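Local structure of putative nitroreductase (Thermotoga maritima, 1VKW) at residues Lys47-Lys52 with Pro202-Arg207; Ala68-His73 with Val78-Gln83; Trp164-Lys167 with Glu172-Ile175. The protein probably acts as an oxidoreductase of the nitroreductase kind. All coordinates share one frame; numbering follows the deposited sequence.

Contact 1 of 3, residues Lys47-Lys52 with Pro202-Arg207; sequences KFITKK and PVIQKR
I49 and I204 are the residues whose CA atoms come nearest, with 7.0 Å between I49 CA and I204 CA, and no hydrogen bond runs directly from one segment to the other. The segment 47-52 is an irregular loop, and 203-207 is a strand. The two side chains bridge the gap at about a right angle. CG1 of I49 comes within 4.2 Å of CG2 of I204. In I204, CG2 lies anti to the backbone N and CG1 beside that N (chi1 -57°), a setting that turns CG2 to I49 and CD1, at the end of the other branch, to K47. CD1 of I204 lies 4.5 Å from CE of K47, so the aliphatic part of the lysine passes the other branch of the same isoleucine. I204 is further packed by F82 of helix 74-93 and by L187 and Y191 of helix 180-198.

K47 ends in a polar link. Its NZ forms a salt bridge with E201, just before the strand. K47 NZ also donates to a water at 2.9 Å, and that water O donates to P202 O at 2.6 Å. The lysine thus meets the residues just before the strand through both a charge and a bridging water. The loop backbone is held from elsewhere, because E79 accepts bonds from I49 N and T50 N.

The contact is surface packing. It sets the loop between helix 35-43 and strand 56-58 beside strand 203-207, one of the two edge strands, within the chain, of a four-stranded antiparallel sheet.

Contact 2 of 3, residues Ala68-His73 with Val78-Gln83; sequences AKAEKH and VEYGFQ
A68 and A70 meet Y80 in the loop that connects strand 64-67 to helix 74-93, packed back on that helix. H73 is the N-cap of the helix. Y80 carries the contact from the helix side. Its CG lies anti to the backbone N (chi1 -162°), which sends the ring from the helix to the loop. The phenol OH accepts a bond of 3.0 Å from A68 N, with an N-H...O angle of 154°. The same OH donates to Y111 O, so it joins two backbone groups. Further along the ring, CE1 and CD1 touch two methyls. CB of A68 is 3.7 Å from CE1 of Y80, and CB of A70 is 3.8 Å from CD1. The carbonyl carbon of A68 lies at the ring edge, in plane. A phenylalanine here would probably keep the methyl packing but leave A68 N and Y111 O without their shared hydroxyl. The ring of Y80 also meets W55 and touches L53, both just before strand 56-58. The loop in turn pairs its backbone at A70 with D108, before strand 112-116.

Contact 3 of 3, residues Trp164-Lys167 with Glu172-Ile175; sequences WKIK and ELCI
I166 and L173 form the apolar centre. CG2 of I166 lies 3.6 Å from CD1 of L173, and the two side chains cross obliquely. CG of L173 is anti to its backbone N (chi1 -165°), and its CD1 swings in to I166. On the same face CG1 of I166 meets CG1 of I175 at 4.3 Å. CG2 of I175 then reaches CD1 of the W164 indole at 4.2 Å. Helix 143-153 packs on this face, with V149 and I153 against I166 and with I145 and I148 against L173. From helix 180-198, L183 touches I175 and A186 touches W164.

Outside this core the backbones pair. K167 and C174 are an antiparallel hydrogen-bonded pair. K167 N donates to C174 O at 2.8 Å, and C174 N returns a straighter bond (171°) to K167 O at 2.7 Å. I166 and I175 are the neighbouring non-hydrogen-bonded pair, where I166 CA sends a CA-H...O contact to C174 O at 3.2 Å. A water donates to K165 O at 3.0 Å and weakly to C174 O.

The other face is more polar. K167 starts there, but its amine end leads away from the partner strand. C174 lies beside it, and its sulfur is in a disulfide with C213 of strand 211-215. E172 OE2 forms a salt bridge with R207 NH2 of strand 203-207, two strands away. The whole is a beta hairpin at one margin of an antiparallel sheet, cross-linked by the disulfide to the next strand.

Contacts 1 and 3 reach the same four-stranded antiparallel sheet from its two margins, strand 203-207 and strand 165-168, and their centres are 15 Å apart. The salt bridge from R207 NH2 to E172 OE2, 3.0 Å long, joins them directly. Contact 2 also touches contact 1: its helix 74-93 bonds the loop 47-52 through E79 and Q83, with centres 12 Å apart. Contacts 2 and 3 do not touch, and their nearest atoms are about 8 Å apart. Along the chain, contact 2 precedes contact 3, and both fall inside the loop closed by contact 1. Contact 1 thus brings early and late parts of the chain together.

Contact 1 of 3, residues Lys47-Lys52 with Pro202-Arg207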
loop_
_atom_site.group_PDB
_atom_site.type_symbol
_atom_site.label_atom_id
_atom_site.label_comp_id
_atom_site.label_asym_id
_atom_site.label_seq_id
_atom_site.Cartn_x
_atom_site.Cartn_y
_atom_site.Cartn_z
ATOM N N LYS A 47 -3.597 3.658 9.706
ATOM C CA LYS A 47 -5.052 3.772 9.661
ATOM C C LYS A 47 -5.636 2.371 9.496
ATOM O O LYS A 47 -5.078 1.539 8.780
ATOM C CB LYS A 47 -5.483 4.652 8.491
ATOM C CG LYS A 47 -6.985 4.851 8.398
ATOM C CD LYS A 47 -7.471 5.869 9.399
ATOM C CE LYS A 47 -8.962 6.134 9.219
ATOM N NZ LYS A 47 -9.411 7.277 10.061
ATOM N N PHE A 48 -6.750 2.104 10.164
ATOM C CA PHE A 48 -7.445 0.835 9.986
ATOM C C PHE A 48 -8.948 1.061 9.863
ATOM O O PHE A 48 -9.472 2.099 10.283
ATOM C CB PHE A 48 -7.099 -0.152 11.112
ATOM C CG PHE A 48 -7.405 0.349 12.501
ATOM C CD1 PHE A 48 -8.671 0.207 13.042
ATOM C CD2 PHE A 48 -6.408 0.912 13.286
ATOM C CE1 PHE A 48 -8.948 0.641 14.341
ATOM C CE2 PHE A 48 -6.675 1.357 14.567
ATOM C CZ PHE A 48 -7.946 1.218 15.103
ATOM N N ILE A 49 -9.632 0.096 9.258
ATOM C CA ILE A 49 -11.057 0.216 9.001
ATOM C C ILE A 49 -11.874 -0.269 10.204
ATOM O O ILE A 49 -12.802 0.418 10.645
ATOM C CB ILE A 49 -11.431 -0.578 7.731
ATOM C CG1 ILE A 49 -10.709 0.002 6.511
ATOM C CG2 ILE A 49 -12.934 -0.552 7.501
ATOM C CD1 ILE A 49 -10.595 -0.966 5.348
ATOM N N THR A 50 -11.531 -1.455 10.711
ATOM C CA THR A 50 -12.243 -2.079 11.831
ATOM C C THR A 50 -11.308 -2.338 13.004
ATOM O O THR A 50 -11.540 -1.848 14.113
ATOM C CB THR A 50 -12.902 -3.406 11.369
ATOM O OG1 THR A 50 -14.021 -3.115 10.519
ATOM C CG2 THR A 50 -13.515 -4.165 12.522
ATOM N N LYS A 51 -10.266 -3.130 12.759
ATOM C CA LYS A 51 -9.321 -3.495 13.797
ATOM C C LYS A 51 -7.894 -3.475 13.264
ATOM O O LYS A 51 -7.648 -3.814 12.107
ATOM C CB LYS A 51 -9.672 -4.868 14.393
ATOM C CG LYS A 51 -8.986 -6.064 13.739
ATOM C CD LYS A 51 -9.565 -7.377 14.240
ATOM C CE LYS A 51 -8.846 -8.580 13.635
ATOM N NZ LYS A 51 -7.462 -8.739 14.163
ATOM N N LYS A 52 -6.968 -3.063 14.129
ATOM C CA LYS A 52 -5.547 -3.037 13.806
ATOM C C LYS A 52 -5.034 -4.455 13.917
ATOM O O LYS A 52 -5.262 -5.115 14.924
ATOM C CB LYS A 52 -4.791 -2.126 14.784
ATOM C CG LYS A 52 -3.301 -1.958 14.480
ATOM C CD LYS A 52 -2.586 -1.083 15.521
ATOM C CE LYS A 52 -2.362 -1.816 16.841
ATOM N NZ LYS A 52 -1.517 -1.041 17.815
ATOM N N PRO A 202 -10.159 11.263 5.133
ATOM C CA PRO A 202 -11.259 10.612 4.398
ATOM C C PRO A 202 -11.947 9.564 5.265
ATOM O O PRO A 202 -11.312 9.001 6.164
ATOM C CB PRO A 202 -10.551 9.943 3.205
ATOM C CG PRO A 202 -9.229 10.624 3.114
ATOM C CD PRO A 202 -8.859 10.977 4.507
ATOM N N VAL A 203 -13.234 9.329 5.021
ATOM C CA VAL A 203 -13.974 8.299 5.736
ATOM C C VAL A 203 -14.153 7.111 4.806
ATOM O O VAL A 203 -14.568 7.280 3.665
ATOM C CB VAL A 203 -15.363 8.797 6.203
ATOM C CG1 VAL A 203 -16.162 7.672 6.874
ATOM C CG2 VAL A 203 -15.202 9.976 7.141
ATOM N N ILE A 204 -13.856 5.917 5.314
ATOM C CA ILE A 204 -13.939 4.701 4.540
ATOM C C ILE A 204 -15.158 3.938 4.997
ATOM O O ILE A 204 -15.313 3.688 6.197
ATOM C CB ILE A 204 -12.707 3.816 4.764
ATOM C CG1 ILE A 204 -11.420 4.568 4.430
ATOM C CG2 ILE A 204 -12.822 2.531 3.923
ATOM C CD1 ILE A 204 -10.280 4.227 5.377
ATOM N N GLN A 205 -15.991 3.540 4.036
ATOM C CA GLN A 205 -17.220 2.813 4.316
ATOM C C GLN A 205 -17.397 1.636 3.370
ATOM O O GLN A 205 -17.259 1.785 2.157
ATOM C CB GLN A 205 -18.418 3.760 4.205
ATOM C CG GLN A 205 -18.396 4.831 5.275
ATOM C CD GLN A 205 -19.679 5.601 5.353
ATOM O OE1 GLN A 205 -20.420 5.680 4.374
ATOM N NE2 GLN A 205 -19.950 6.184 6.514
ATOM N N LYS A 206 -17.712 0.467 3.934
ATOM C CA LYS A 206 -18.023 -0.707 3.129
ATOM C C LYS A 206 -19.402 -0.513 2.533
ATOM O O LYS A 206 -20.309 -0.057 3.219
ATOM C CB LYS A 206 -17.998 -1.994 3.954
ATOM C CG LYS A 206 -18.115 -3.241 3.093
ATOM C CD LYS A 206 -18.457 -4.492 3.888
ATOM C CE LYS A 206 -18.197 -5.742 3.030
ATOM N NZ LYS A 206 -18.442 -7.009 3.757
ATOM N N ARG A 207 -19.537 -0.849 1.254
ATOM C CA ARG A 207 -20.794 -0.741 0.517
ATOM C C ARG A 207 -21.083 -2.067 -0.169
ATOM O O ARG A 207 -20.338 -2.485 -1.057
ATOM C CB ARG A 207 -20.688 0.351 -0.534
ATOM C CG ARG A 207 -20.480 1.714 0.038
ATOM C CD ARG A 207 -21.636 2.228 0.895
ATOM N NE ARG A 207 -21.278 3.514 1.483
ATOM C CZ ARG A 207 -21.276 4.667 0.824
ATOM N NH1 ARG A 207 -21.638 4.725 -0.459
ATOM N NH2 ARG A 207 -20.911 5.773 1.459
HETATM O O HOH W 1 -11.788 8.319 8.671
#

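Contact 2 of 3, residues Ala68-His73 with Val78-Gln83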
loop_
_atom_site.group_PDB
_atom_site.type_symbol
_atom_site.label_atom_id
_atom_site.label_comp_id
_atom_site.label_asym_id
_atom_site.label_seq_id
_atom_site.Cartn_x
_atom_site.Cartn_y
_atom_site.Cartn_z
ATOM N N ALA A 68 1.254 -10.615 9.249
ATOM C CA ALA A 68 0.318 -10.719 10.359
ATOM C C ALA A 68 -0.644 -11.862 10.090
ATOM O O ALA A 68 -0.795 -12.307 8.950
ATOM C CB ALA A 68 -0.442 -9.410 10.540
ATOM N N LYS A 69 -1.283 -12.349 11.142
ATOM C CA LYS A 69 -2.303 -13.371 10.996
ATOM C C LYS A 69 -3.599 -12.696 10.572
ATOM O O LYS A 69 -3.971 -11.648 11.117
ATOM C CB LYS A 69 -2.496 -14.131 12.311
ATOM N N ALA A 70 -4.267 -13.279 9.580
ATOM C CA ALA A 70 -5.584 -12.810 9.163
ATOM C C ALA A 70 -6.521 -13.992 8.956
ATOM O O ALA A 70 -6.081 -15.093 8.621
ATOM C CB ALA A 70 -5.483 -11.965 7.881
ATOM N N GLU A 71 -7.809 -13.762 9.192
ATOM C CA GLU A 71 -8.843 -14.740 8.867
ATOM C C GLU A 71 -9.101 -14.679 7.372
ATOM O O GLU A 71 -8.930 -13.628 6.757
ATOM C CB GLU A 71 -10.134 -14.430 9.620
ATOM C CG GLU A 71 -10.084 -14.739 11.108
ATOM C CD GLU A 71 -11.468 -14.819 11.724
ATOM O OE1 GLU A 71 -12.135 -13.766 11.832
ATOM O OE2 GLU A 71 -11.892 -15.935 12.096
ATOM N N LYS A 72 -9.512 -15.802 6.792
ATOM C CA LYS A 72 -9.876 -15.871 5.377
ATOM C C LYS A 72 -11.341 -15.471 5.222
ATOM O O LYS A 72 -12.204 -16.304 4.916
ATOM C CB LYS A 72 -9.653 -17.284 4.822
ATOM N N HIS A 73 -11.610 -14.199 5.491
ATOM C CA HIS A 73 -12.930 -13.605 5.312
ATOM C C HIS A 73 -12.689 -12.301 4.567
ATOM O O HIS A 73 -11.625 -11.703 4.709
ATOM C CB HIS A 73 -13.594 -13.329 6.663
ATOM C CG HIS A 73 -14.115 -14.554 7.350
ATOM N ND1 HIS A 73 -13.603 -15.013 8.544
ATOM C CD2 HIS A 73 -15.109 -15.410 7.013
ATOM C CE1 HIS A 73 -14.258 -16.099 8.915
ATOM N NE2 HIS A 73 -15.179 -16.360 8.003
ATOM N N VAL A 78 -9.262 -7.404 3.329
ATOM C CA VAL A 78 -9.176 -5.982 2.928
ATOM C C VAL A 78 -8.325 -5.224 3.956
ATOM O O VAL A 78 -7.454 -4.432 3.587
ATOM C CB VAL A 78 -10.584 -5.336 2.762
ATOM C CG1 VAL A 78 -10.498 -3.835 2.567
ATOM C CG2 VAL A 78 -11.302 -5.932 1.588
ATOM N N GLU A 79 -8.574 -5.495 5.238
ATOM C CA GLU A 79 -7.801 -4.936 6.341
ATOM C C GLU A 79 -6.321 -5.240 6.180
ATOM O O GLU A 79 -5.486 -4.353 6.347
ATOM C CB GLU A 79 -8.302 -5.507 7.687
ATOM C CG GLU A 79 -7.893 -4.701 8.910
ATOM C CD GLU A 79 -8.604 -3.359 8.977
ATOM O OE1 GLU A 79 -9.805 -3.335 9.331
ATOM O OE2 GLU A 79 -7.965 -2.334 8.679
ATOM N N TYR A 80 -6.004 -6.500 5.868
ATOM C CA TYR A 80 -4.615 -6.924 5.666
ATOM C C TYR A 80 -3.951 -6.126 4.537
ATOM O O TYR A 80 -2.861 -5.574 4.710
ATOM C CB TYR A 80 -4.535 -8.436 5.399
ATOM C CG TYR A 80 -3.141 -9.004 5.615
ATOM C CD1 TYR A 80 -2.754 -9.488 6.856
ATOM C CD2 TYR A 80 -2.202 -9.025 4.586
ATOM C CE1 TYR A 80 -1.477 -9.990 7.067
ATOM C CE2 TYR A 80 -0.914 -9.536 4.792
ATOM C CZ TYR A 80 -0.560 -10.011 6.038
ATOM O OH TYR A 80 0.708 -10.513 6.262
ATOM N N GLY A 81 -4.624 -6.041 3.393
ATOM C CA GLY A 81 -4.143 -5.236 2.275
ATOM C C GLY A 81 -4.014 -3.761 2.610
ATOM O O GLY A 81 -3.018 -3.132 2.279
ATOM N N PHE A 82 -5.016 -3.224 3.303
ATOM C CA PHE A 82 -5.068 -1.799 3.650
ATOM C C PHE A 82 -3.917 -1.391 4.580
ATOM O O PHE A 82 -3.189 -0.431 4.307
ATOM C CB PHE A 82 -6.428 -1.486 4.287
ATOM C CG PHE A 82 -6.674 -0.017 4.527
ATOM C CD1 PHE A 82 -6.889 0.852 3.456
ATOM C CD2 PHE A 82 -6.696 0.497 5.820
ATOM C CE1 PHE A 82 -7.124 2.214 3.674
ATOM C CE2 PHE A 82 -6.919 1.856 6.043
ATOM C CZ PHE A 82 -7.133 2.717 4.965
ATOM N N GLN A 83 -3.732 -2.146 5.658
ATOM C CA GLN A 83 -2.660 -1.860 6.605
ATOM C C GLN A 83 -1.301 -2.230 6.040
ATOM O O GLN A 83 -0.329 -1.507 6.245
ATOM C CB GLN A 83 -2.910 -2.575 7.935
ATOM C CG GLN A 83 -4.065 -1.981 8.711
ATOM C CD GLN A 83 -4.428 -2.784 9.945
ATOM O OE1 GLN A 83 -3.558 -3.312 10.636
ATOM N NE2 GLN A 83 -5.721 -2.876 10.226
#

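Contact 3 of 3, residues Trp164-Lys167 with Glu172-Ile175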
loop_
_atom_site.group_PDB
_atom_site.type_symbol
_atom_site.label_atom_id
_atom_site.label_comp_id
_atom_site.label_asym_id
_atom_site.label_seq_id
_atom_site.Cartn_x
_atom_site.Cartn_y
_atom_site.Cartn_z
ATOM N N TRP A 164 -9.403 -4.075 -10.069
ATOM C CA TRP A 164 -10.180 -2.951 -9.520
ATOM C C TRP A 164 -11.152 -2.350 -10.507
ATOM O O TRP A 164 -10.845 -2.168 -11.690
ATOM C CB TRP A 164 -9.251 -1.849 -9.029
ATOM C CG TRP A 164 -8.086 -2.342 -8.261
ATOM C CD1 TRP A 164 -8.104 -2.956 -7.050
ATOM C CD2 TRP A 164 -6.711 -2.243 -8.642
ATOM N NE1 TRP A 164 -6.823 -3.256 -6.657
ATOM C CE2 TRP A 164 -5.948 -2.820 -7.611
ATOM C CE3 TRP A 164 -6.046 -1.718 -9.751
ATOM C CZ2 TRP A 164 -4.551 -2.892 -7.657
ATOM C CZ3 TRP A 164 -4.648 -1.788 -9.791
ATOM C CH2 TRP A 164 -3.929 -2.367 -8.750
ATOM N N LYS A 165 -12.335 -2.025 -10.012
ATOM C CA LYS A 165 -13.272 -1.214 -10.764
ATOM C C LYS A 165 -13.524 0.013 -9.907
ATOM O O LYS A 165 -13.875 -0.128 -8.730
ATOM C CB LYS A 165 -14.560 -2.000 -11.020
ATOM C CG LYS A 165 -15.474 -1.458 -12.106
ATOM C CD LYS A 165 -16.595 -2.490 -12.448
ATOM C CE LYS A 165 -17.594 -1.990 -13.495
ATOM N NZ LYS A 165 -18.778 -2.916 -13.682
ATOM N N ILE A 166 -13.333 1.201 -10.486
ATOM C CA ILE A 166 -13.354 2.461 -9.739
ATOM C C ILE A 166 -14.447 3.373 -10.270
ATOM O O ILE A 166 -14.611 3.525 -11.493
ATOM C CB ILE A 166 -11.983 3.190 -9.848
ATOM C CG1 ILE A 166 -10.829 2.262 -9.443
ATOM C CG2 ILE A 166 -11.971 4.505 -9.037
ATOM C CD1 ILE A 166 -9.434 2.887 -9.694
ATOM N N LYS A 167 -15.180 3.990 -9.346
ATOM C CA LYS A 167 -16.268 4.881 -9.702
ATOM C C LYS A 167 -16.226 6.111 -8.825
ATOM O O LYS A 167 -16.120 6.009 -7.605
ATOM C CB LYS A 167 -17.632 4.173 -9.554
ATOM C CG LYS A 167 -18.816 5.026 -9.972
ATOM C CD LYS A 167 -20.135 4.263 -9.881
ATOM C CE LYS A 167 -20.452 3.804 -8.460
ATOM N NZ LYS A 167 -21.763 3.083 -8.432
ATOM N N GLU A 172 -17.671 10.831 -3.423
ATOM C CA GLU A 172 -16.974 9.596 -3.053
ATOM C C GLU A 172 -16.258 8.964 -4.218
ATOM O O GLU A 172 -16.626 9.173 -5.370
ATOM C CB GLU A 172 -17.966 8.568 -2.507
ATOM C CG GLU A 172 -18.903 9.108 -1.457
ATOM C CD GLU A 172 -19.814 8.057 -0.880
ATOM O OE1 GLU A 172 -19.850 6.913 -1.390
ATOM O OE2 GLU A 172 -20.495 8.384 0.102
ATOM N N LEU A 173 -15.244 8.176 -3.886
ATOM C CA LEU A 173 -14.505 7.360 -4.842
ATOM C C LEU A 173 -14.703 5.957 -4.331
ATOM O O LEU A 173 -14.431 5.680 -3.163
ATOM C CB LEU A 173 -13.019 7.738 -4.866
ATOM C CG LEU A 173 -12.106 7.286 -6.011
ATOM C CD1 LEU A 173 -12.660 7.589 -7.401
ATOM C CD2 LEU A 173 -10.766 7.981 -5.850
ATOM N N CYS A 174 -15.273 5.111 -5.181
ATOM C CA CYS A 174 -15.593 3.732 -4.825
ATOM C C CYS A 174 -14.722 2.757 -5.597
ATOM O O CYS A 174 -14.575 2.888 -6.804
ATOM C CB CYS A 174 -17.066 3.451 -5.102
ATOM S SG CYS A 174 -18.187 4.492 -4.124
ATOM N N ILE A 175 -14.150 1.791 -4.881
ATOM C CA ILE A 175 -13.353 0.725 -5.465
ATOM C C ILE A 175 -14.020 -0.607 -5.146
ATOM O O ILE A 175 -14.265 -0.914 -3.975
ATOM C CB ILE A 175 -11.934 0.730 -4.873
ATOM C CG1 ILE A 175 -11.256 2.078 -5.126
ATOM C CG2 ILE A 175 -11.106 -0.411 -5.455
ATOM C CD1 ILE A 175 -9.973 2.253 -4.350
HETATM O O HOH W 2 -16.501 0.730 -7.640
#